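Local coordinates for MutT/nudix family protein (Deinococcus radiodurans, PDB 2W4E), which probably acts as a magnesium-dependent Nudix hydrolase cleaving ADP-ribose, this N-terminally truncated chain carrying its Nudix domain, at residues F25-P28 with L29-T32. Numbering follows the deposited sequence.
Sequences FRYP and LRAT
Leu29 N reaches back to Arg26 O at 2.8 Å, closing a type I turn over Tyr27 and Pro28 at the tip of the beta hairpin formed by strands 18-26 and 31-35 of the Nudix domain. Its CG lies 4.1 Å from Arg26 CB, and its side chain packs on Tyr73 of the second subunit. Cutting Leu29 back to an alanine would probably leave Arg26 CB without this branched neighbour and open a gap against that tyrosine. Arg30, with positive phi, turns the chain into the return strand while its N donates to Tyr27 O at 3.1 Å. Arg30's side chain runs alongside Tyr27, with Arg30 NE 3.4 Å from Tyr27 CE1 over one ring face near the rim and the guanidinium plane 30° from the ring plane. A water accepts from this NE and donates to Tyr27 O at 2.6 Å. Ala31 O receives the nearly straight bond from Arg26 N (2.8 Å, 173°) of a hydrogen-bonded antiparallel pair; Arg26's polar end turns to a salt bridge with Glu35. Phe25, its CG anti to the backbone N (chi1 -174°), brings CE1 within 3.4 Å of Ala31 N. In the adjacent non-hydrogen-bonded pair, Thr32 CG2 sits 3.7 Å from Phe25 N.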
# COMPACT_ATOMS: atom_id res chain seq x y z
N PHE A 25 9.92 -5.19 16.48
CA PHE A 25 10.99 -4.19 16.54
C PHE A 25 11.59 -4.01 15.14
O PHE A 25 11.88 -5.00 14.45
CB PHE A 25 12.10 -4.63 17.51
CG PHE A 25 13.18 -3.58 17.72
CD1 PHE A 25 12.94 -2.48 18.52
CD2 PHE A 25 14.42 -3.69 17.08
CE1 PHE A 25 13.93 -1.48 18.71
CE2 PHE A 25 15.42 -2.69 17.25
CZ PHE A 25 15.16 -1.60 18.08
N ARG A 26 11.74 -2.77 14.71
CA ARG A 26 12.41 -2.48 13.46
C ARG A 26 13.56 -1.54 13.68
O ARG A 26 13.38 -0.38 14.11
CB ARG A 26 11.42 -1.88 12.43
CG ARG A 26 10.27 -2.84 12.04
CD ARG A 26 10.81 -4.21 11.56
NE ARG A 26 9.85 -4.86 10.66
CZ ARG A 26 10.11 -5.97 9.98
NH1 ARG A 26 11.30 -6.52 10.08
NH2 ARG A 26 9.20 -6.50 9.17
N TYR A 27 14.75 -1.99 13.32
CA TYR A 27 15.95 -1.19 13.55
C TYR A 27 15.94 0.22 12.93
O TYR A 27 16.42 1.19 13.57
CB TYR A 27 17.18 -1.98 13.09
CG TYR A 27 18.49 -1.30 13.36
CD1 TYR A 27 19.09 -1.37 14.62
CD2 TYR A 27 19.15 -0.61 12.34
CE1 TYR A 27 20.33 -0.76 14.87
CE2 TYR A 27 20.38 -0.00 12.56
CZ TYR A 27 20.96 -0.07 13.83
OH TYR A 27 22.17 0.54 14.03
N PRO A 28 15.38 0.38 11.72
CA PRO A 28 15.41 1.76 11.27
C PRO A 28 14.54 2.71 12.09
O PRO A 28 14.69 3.93 11.96
CB PRO A 28 14.91 1.67 9.80
CG PRO A 28 15.34 0.24 9.39
CD PRO A 28 15.00 -0.55 10.63
N LEU A 29 13.63 2.16 12.90
CA LEU A 29 12.79 2.99 13.78
C LEU A 29 13.34 3.09 15.21
O LEU A 29 12.96 4.00 15.91
CB LEU A 29 11.34 2.46 13.84
CG LEU A 29 10.55 2.15 12.57
CD1 LEU A 29 8.99 1.93 12.87
CD2 LEU A 29 10.74 3.23 11.50
N ARG A 30 14.22 2.16 15.59
CA ARG A 30 14.55 1.82 17.01
C ARG A 30 13.29 1.68 17.83
O ARG A 30 13.22 2.13 18.97
CB ARG A 30 15.46 2.87 17.67
CG ARG A 30 16.77 3.05 16.97
CD ARG A 30 17.59 1.77 16.95
NE ARG A 30 18.81 1.99 16.16
CZ ARG A 30 19.96 2.46 16.64
NH1 ARG A 30 20.07 2.77 17.93
NH2 ARG A 30 21.01 2.61 15.83
N ALA A 31 12.26 1.11 17.23
CA ALA A 31 10.97 0.96 17.90
C ALA A 31 10.22 -0.16 17.22
O ALA A 31 10.60 -0.60 16.12
CB ALA A 31 10.17 2.20 17.79
N THR A 32 9.16 -0.61 17.87
CA THR A 32 8.27 -1.62 17.29
C THR A 32 7.21 -0.92 16.42
O THR A 32 6.99 0.32 16.51
CB THR A 32 7.61 -2.51 18.38
OG1 THR A 32 6.69 -1.74 19.16
CG2 THR A 32 8.67 -3.12 19.29
O HOH W 1 18.50 2.66 13.28